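Local coordinates for PhnB-like domain-containing protein (Pseudomonas aeruginosa, PDB 1U69), which is of unknown function but belongs to the PhnB-like family of the glyoxalase clan and is a potential drug-resistance protein, at residues 119-122 with 123-127; 148-152 with 153-157. One frame throughout, in Å; residues are numbered along the deposited sequence.

Interaction 1 of 2, residues 119-122 with 123-127; sequences QITP and RVLSE
The join between strand 117-122 and helix 123-129, where Pro122 holds the N-cap position, is held by backbone bonds from Leu125 and Ser126 to Pro122. The axes of the short strand and helix segments lie at 77°. Pro122 O accepts from Leu125 N at 2.9 Å, a bent bond (130° at the hydrogen) whose donor sits well above the carbonyl plane; the straighter one from Ser126 N, at 3.3 Å, is weak. CB of Leu125 also lies 3.4 Å from Pro122 O.

Beside this turn, the Thr121 methyl CG2, anti to the backbone N, comes within 3.4 Å of Ser126 OG. The same hydroxyl shares a water with the strand: the water lies 2.8 Å from Ser126 OG and donates to Thr121 O at 2.9 Å, spanning the first turn of the helix. The Arg123 guanidinium leads elsewhere, to salt bridges with Asp85 and with Asp30 of the third subunit.

The proline ring offers no acceptor to the first-turn amides, so Pro122 fills the N-cap position without a side-chain capping bond; its carbonyl starts the helix bonding, and the water adds a further, indirect link between Thr121 O and Ser126 OG.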
ATOM      1  N   GLN A 119       8.254   7.590 -13.647  1.00  6.68           N
ATOM      2  CA  GLN A 119       7.074   8.050 -14.368  1.00  7.09           C
ATOM      3  C   GLN A 119       6.286   8.952 -13.423  1.00  7.57           C
ATOM      4  O   GLN A 119       5.958   8.552 -12.314  1.00  7.52           O
ATOM      5  CB  GLN A 119       6.187   6.883 -14.787  1.00  7.51           C
ATOM      6  CG  GLN A 119       6.815   5.912 -15.768  1.00  9.59           C
ATOM      7  CD  GLN A 119       5.889   4.744 -16.007  1.00  9.68           C
ATOM      8  OE1 GLN A 119       4.760   4.948 -16.458  1.00  8.69           O
ATOM      9  NE2 GLN A 119       6.336   3.524 -15.685  1.00  9.41           N
ATOM     10  N   ILE A 120       6.020  10.186 -13.845  1.00  8.80           N
ATOM     11  CA  ILE A 120       5.200  11.101 -13.089  1.00  9.49           C
ATOM     12  C   ILE A 120       3.859  11.115 -13.808  1.00  9.77           C
ATOM     13  O   ILE A 120       3.708  11.741 -14.855  1.00  9.33           O
ATOM     14  CB  ILE A 120       5.834  12.511 -13.008  1.00  9.79           C
ATOM     15  CG1 ILE A 120       7.305  12.437 -12.533  1.00  9.95           C
ATOM     16  CG2 ILE A 120       4.985  13.402 -12.117  1.00 10.36           C
ATOM     17  CD1 ILE A 120       7.540  11.713 -11.256  1.00 11.13           C
ATOM     18  N   THR A 121       2.928  10.337 -13.261  1.00  9.87           N
ATOM     19  CA  THR A 121       1.716   9.905 -13.958  1.00 10.79           C
ATOM     20  C   THR A 121       0.464  10.367 -13.222  1.00 11.31           C
ATOM     21  O   THR A 121       0.079   9.785 -12.217  1.00 11.37           O
ATOM     22  CB  THR A 121       1.704   8.367 -14.057  1.00 10.95           C
ATOM     23  OG1 THR A 121       2.911   7.914 -14.679  1.00 10.55           O
ATOM     24  CG2 THR A 121       0.581   7.864 -14.965  1.00 10.34           C
ATOM     25  N   PRO A 122      -0.181  11.416 -13.711  1.00 11.65           N
ATOM     26  CA  PRO A 122      -1.427  11.867 -13.083  1.00 11.59           C
ATOM     27  C   PRO A 122      -2.451  10.736 -12.964  1.00 11.99           C
ATOM     28  O   PRO A 122      -2.613   9.968 -13.905  1.00 11.73           O
ATOM     29  CB  PRO A 122      -1.902  12.960 -14.039  1.00 11.43           C
ATOM     30  CG  PRO A 122      -0.659  13.476 -14.631  1.00 11.63           C
ATOM     31  CD  PRO A 122       0.213  12.272 -14.840  1.00 11.55           C
ATOM     32  N   ARG A 123      -3.116  10.606 -11.813  1.00 12.55           N
ATOM     33  CA  ARG A 123      -4.147   9.580 -11.669  1.00 13.80           C
ATOM     34  C   ARG A 123      -5.223   9.717 -12.763  1.00 14.58           C
ATOM     35  O   ARG A 123      -5.803   8.726 -13.194  1.00 15.60           O
ATOM     36  CB  ARG A 123      -4.798   9.648 -10.283  1.00 14.21           C
ATOM     37  CG  ARG A 123      -3.959   9.026  -9.185  1.00 14.15           C
ATOM     38  CD  ARG A 123      -4.775   8.480  -7.985  1.00 16.10           C
ATOM     39  NE  ARG A 123      -3.917   7.912  -6.935  1.00 16.60           N
ATOM     40  CZ  ARG A 123      -3.186   8.639  -6.102  1.00 14.42           C
ATOM     41  NH1 ARG A 123      -3.192   9.963  -6.187  1.00 16.45           N
ATOM     42  NH2 ARG A 123      -2.430   8.054  -5.188  1.00 13.94           N
ATOM     43  N   VAL A 124      -5.471  10.949 -13.190  1.00 15.90           N
ATOM     44  CA  VAL A 124      -6.412  11.244 -14.286  1.00 16.65           C
ATOM     45  C   VAL A 124      -6.060  10.451 -15.562  1.00 16.38           C
ATOM     46  O   VAL A 124      -6.944   9.915 -16.247  1.00 16.31           O
ATOM     47  CB  VAL A 124      -6.444  12.782 -14.585  1.00 17.06           C
ATOM     48  CG1 VAL A 124      -7.162  13.088 -15.913  1.00 18.52           C
ATOM     49  CG2 VAL A 124      -7.091  13.539 -13.444  1.00 18.66           C
ATOM     50  N   LEU A 125      -4.768  10.365 -15.869  1.00 16.16           N
ATOM     51  CA  LEU A 125      -4.288   9.641 -17.041  1.00 16.01           C
ATOM     52  C   LEU A 125      -4.458   8.133 -16.895  1.00 16.49           C
ATOM     53  O   LEU A 125      -4.949   7.466 -17.802  1.00 15.68           O
ATOM     54  CB  LEU A 125      -2.815   9.980 -17.298  1.00 15.98           C
ATOM     55  CG  LEU A 125      -2.126   9.284 -18.471  1.00 15.45           C
ATOM     56  CD1 LEU A 125      -2.901   9.518 -19.765  1.00 15.62           C
ATOM     57  CD2 LEU A 125      -0.697   9.776 -18.573  1.00 15.54           C
ATOM     58  N   SER A 126      -4.038   7.583 -15.754  1.00 16.41           N
ATOM     59  CA  SER A 126      -4.137   6.141 -15.527  1.00 17.89           C
ATOM     60  C   SER A 126      -5.576   5.630 -15.621  1.00 18.88           C
ATOM     61  O   SER A 126      -5.842   4.577 -16.203  1.00 19.52           O
ATOM     62  CB  SER A 126      -3.566   5.792 -14.158  1.00 17.85           C
ATOM     63  OG  SER A 126      -2.181   6.035 -14.163  1.00 18.36           O
ATOM     64  N   GLU A 127      -6.491   6.381 -15.042  1.00 20.72           N
ATOM     65  CA  GLU A 127      -7.900   6.009 -15.060  1.00 22.02           C
ATOM     66  C   GLU A 127      -8.504   6.122 -16.454  1.00 22.07           C
ATOM     67  O   GLU A 127      -9.319   5.295 -16.842  1.00 22.25           O
ATOM     68  CB  GLU A 127      -8.668   6.863 -14.067  1.00 22.63           C
ATOM     69  CG  GLU A 127      -8.241   6.606 -12.636  1.00 26.05           C
ATOM     70  CD  GLU A 127      -9.004   7.456 -11.657  1.00 30.22           C
ATOM     71  OE1 GLU A 127      -8.589   8.617 -11.420  1.00 33.31           O
ATOM     72  OE2 GLU A 127     -10.034   6.962 -11.145  1.00 34.00           O
TER
HETATM   73  O   HOH W   1      -1.373   7.315 -11.834  1.00 14.90           O

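Interaction 2 of 2, residues 148-152 with 153-157; sequences GRIDI and ATIEK
Asp151 and Thr154 form a side-chain N-cap at the start of helix 152-159, with Asp151 in the N-cap position and Thr154 three residues on. Asp151 CG lies anti to the backbone N (chi1 -177°), which carries the carboxylate round to the first turn. There one oxygen, OD2, is gripped by both the amide and the hydroxyl of a single residue, accepting from Thr154 N at 3.1 Å and from Thr154 OG1 at 2.8 Å. Both donors meet it on the anti side, one from each face of the carboxylate plane. The negative charge at the N-terminus of the helix should interact favourably with its dipole.

The backbone adds its own bonds. Asp151 O accepts from Ile155 N at 3.3 Å, nearly straight and in the carbonyl plane, and weakly from Thr154 N. One residue on, Ile152 O accepts from Glu156 N at 3.0 Å. The side chain of Gln87, from helix 87-99, is hydrogen-bonded on both flanks of Asp151, giving NE2 to Ile150 O in the loop leading into the helix and taking Ile152 N on OE1.

The apolar part lies on another side of the turn. Ile150 CG2 meets Ile155 CG1 at 4.0 Å, the two side chains crossing obliquely, and both also pack on Leu125 of helix 123-129 and Met144 of helix 134-144.

Near the surface, Glu156 passes alongside Ile152, with Glu156 CG 3.3 Å from Ile152 O and Glu156 CD 3.9 Å from Ile152 CG2.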
ATOM      1  N   GLY A 148       5.726  14.956 -23.212  1.00 13.63           N
ATOM      2  CA  GLY A 148       6.749  14.512 -22.273  1.00 13.55           C
ATOM      3  C   GLY A 148       6.153  14.562 -20.876  1.00 13.89           C
ATOM      4  O   GLY A 148       5.528  13.609 -20.412  1.00 13.28           O
ATOM      5  N   ARG A 149       6.324  15.699 -20.208  1.00 14.16           N
ATOM      6  CA  ARG A 149       5.580  15.998 -18.989  1.00 14.99           C
ATOM      7  C   ARG A 149       4.085  15.979 -19.315  1.00 14.63           C
ATOM      8  O   ARG A 149       3.664  16.532 -20.336  1.00 15.69           O
ATOM      9  CB  ARG A 149       6.000  17.377 -18.464  1.00 15.29           C
ATOM     10  CG  ARG A 149       5.451  17.777 -17.117  1.00 17.51           C
ATOM     11  CD  ARG A 149       5.885  19.167 -16.677  1.00 20.95           C
ATOM     12  NE  ARG A 149       5.839  20.109 -17.787  1.00 21.47           N
ATOM     13  CZ  ARG A 149       4.748  20.750 -18.208  1.00 25.89           C
ATOM     14  NH1 ARG A 149       3.576  20.599 -17.598  1.00 26.76           N
ATOM     15  NH2 ARG A 149       4.836  21.574 -19.250  1.00 27.76           N
ATOM     16  N   ILE A 150       3.282  15.359 -18.457  1.00 14.35           N
ATOM     17  CA  ILE A 150       1.852  15.199 -18.737  1.00 13.94           C
ATOM     18  C   ILE A 150       1.097  16.471 -18.409  1.00 15.07           C
ATOM     19  O   ILE A 150       1.202  16.971 -17.288  1.00 15.00           O
ATOM     20  CB  ILE A 150       1.242  14.040 -17.931  1.00 13.68           C
ATOM     21  CG1 ILE A 150       1.907  12.701 -18.292  1.00 12.27           C
ATOM     22  CG2 ILE A 150      -0.279  13.961 -18.156  1.00 12.02           C
ATOM     23  CD1 ILE A 150       1.834  12.323 -19.765  1.00 11.91           C
ATOM     24  N   ASP A 151       0.331  16.971 -19.386  1.00 15.86           N
ATOM     25  CA  ASP A 151      -0.611  18.069 -19.157  1.00 16.75           C
ATOM     26  C   ASP A 151      -2.008  17.497 -18.962  1.00 16.46           C
ATOM     27  O   ASP A 151      -2.622  16.969 -19.887  1.00 16.28           O
ATOM     28  CB  ASP A 151      -0.609  19.064 -20.310  1.00 17.44           C
ATOM     29  CG  ASP A 151      -1.527  20.237 -20.045  1.00 19.98           C
ATOM     30  OD1 ASP A 151      -1.117  21.154 -19.296  1.00 23.45           O
ATOM     31  OD2 ASP A 151      -2.694  20.283 -20.483  1.00 23.04           O
ATOM     32  N   ILE A 152      -2.485  17.577 -17.728  1.00 16.55           N
ATOM     33  CA  ILE A 152      -3.716  16.920 -17.308  1.00 17.22           C
ATOM     34  C   ILE A 152      -4.958  17.436 -18.044  1.00 18.13           C
ATOM     35  O   ILE A 152      -5.828  16.657 -18.425  1.00 18.37           O
ATOM     36  CB  ILE A 152      -3.900  17.063 -15.782  1.00 17.30           C
ATOM     37  CG1 ILE A 152      -2.818  16.256 -15.045  1.00 17.21           C
ATOM     38  CG2 ILE A 152      -5.295  16.582 -15.355  1.00 16.79           C
ATOM     39  CD1 ILE A 152      -2.689  16.546 -13.558  1.00 18.20           C
ATOM     40  N   ALA A 153      -5.032  18.742 -18.239  1.00 19.11           N
ATOM     41  CA  ALA A 153      -6.182  19.351 -18.911  1.00 19.96           C
ATOM     42  C   ALA A 153      -6.354  18.828 -20.338  1.00 20.33           C
ATOM     43  O   ALA A 153      -7.476  18.606 -20.793  1.00 21.05           O
ATOM     44  CB  ALA A 153      -6.056  20.873 -18.904  1.00 20.22           C
ATOM     45  N   THR A 154      -5.241  18.606 -21.030  1.00 20.25           N
ATOM     46  CA  THR A 154      -5.274  18.119 -22.404  1.00 20.05           C
ATOM     47  C   THR A 154      -5.751  16.674 -22.442  1.00 20.10           C
ATOM     48  O   THR A 154      -6.498  16.279 -23.336  1.00 19.81           O
ATOM     49  CB  THR A 154      -3.876  18.227 -23.041  1.00 20.29           C
ATOM     50  OG1 THR A 154      -3.479  19.604 -23.136  1.00 21.42           O
ATOM     51  CG2 THR A 154      -3.885  17.729 -24.479  1.00 20.01           C
ATOM     52  N   ILE A 155      -5.300  15.878 -21.476  1.00 18.94           N
ATOM     53  CA  ILE A 155      -5.753  14.501 -21.362  1.00 19.15           C
ATOM     54  C   ILE A 155      -7.269  14.457 -21.165  1.00 19.66           C
ATOM     55  O   ILE A 155      -7.961  13.650 -21.788  1.00 19.54           O
ATOM     56  CB  ILE A 155      -5.017  13.771 -20.204  1.00 18.95           C
ATOM     57  CG1 ILE A 155      -3.526  13.603 -20.539  1.00 17.75           C
ATOM     58  CG2 ILE A 155      -5.662  12.413 -19.922  1.00 18.01           C
ATOM     59  CD1 ILE A 155      -3.242  12.803 -21.817  1.00 17.92           C
ATOM     60  N   GLU A 156      -7.778  15.345 -20.321  1.00 20.31           N
ATOM     61  CA  GLU A 156      -9.194  15.361 -19.989  1.00 21.28           C
ATOM     62  C   GLU A 156     -10.041  15.732 -21.207  1.00 21.81           C
ATOM     63  O   GLU A 156     -11.122  15.186 -21.396  1.00 21.60           O
ATOM     64  CB  GLU A 156      -9.451  16.333 -18.834  1.00 21.47           C
ATOM     65  CG  GLU A 156      -8.913  15.820 -17.501  1.00 23.08           C
ATOM     66  CD  GLU A 156      -9.027  16.825 -16.367  1.00 24.98           C
ATOM     67  OE1 GLU A 156      -8.725  18.022 -16.569  1.00 26.59           O
ATOM     68  OE2 GLU A 156      -9.420  16.408 -15.259  1.00 26.86           O
ATOM     69  N   LYS A 157      -9.518  16.628 -22.042  1.00 22.70           N
ATOM     70  CA  LYS A 157     -10.212  17.096 -23.246  1.00 23.28           C
ATOM     71  C   LYS A 157     -10.263  15.978 -24.287  1.00 23.44           C
ATOM     72  O   LYS A 157     -11.287  15.755 -24.928  1.00 23.08           O
ATOM     73  CB  LYS A 157      -9.497  18.321 -23.834  1.00 23.91           C
ATOM     74  CG  LYS A 157      -9.455  19.551 -22.920  1.00 25.46           C
ATOM     75  CD  LYS A 157      -8.859  20.792 -23.639  1.00 28.21           C
ATOM     76  CE  LYS A 157      -7.559  21.331 -22.987  1.00 29.07           C
ATOM     77  NZ  LYS A 157      -6.370  21.273 -23.906  1.00 28.66           N
TER

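In the fold
Interaction 1 comes first along the chain, at the exit of the second mixed sheet into helix 123-129; interaction 2 follows helix 134-144 and opens the last helix, 152-159. Both are helix starts, their centres about 9 Å apart on the same side of the chain's centre, and they touch directly. Pro122 CG packs 3.5 Å from Ile152 CG1, while Val124 meets Glu156 and Leu125 CD2 lies 3.8 Å from Ile150 CD1. Through these apolar contacts the C-terminal helix returns to the end of strand 117-122, close to helix 87-99, joining the C-terminal helices to the second sheet. Contacts with other subunits occur at interaction 1, not at interaction 2.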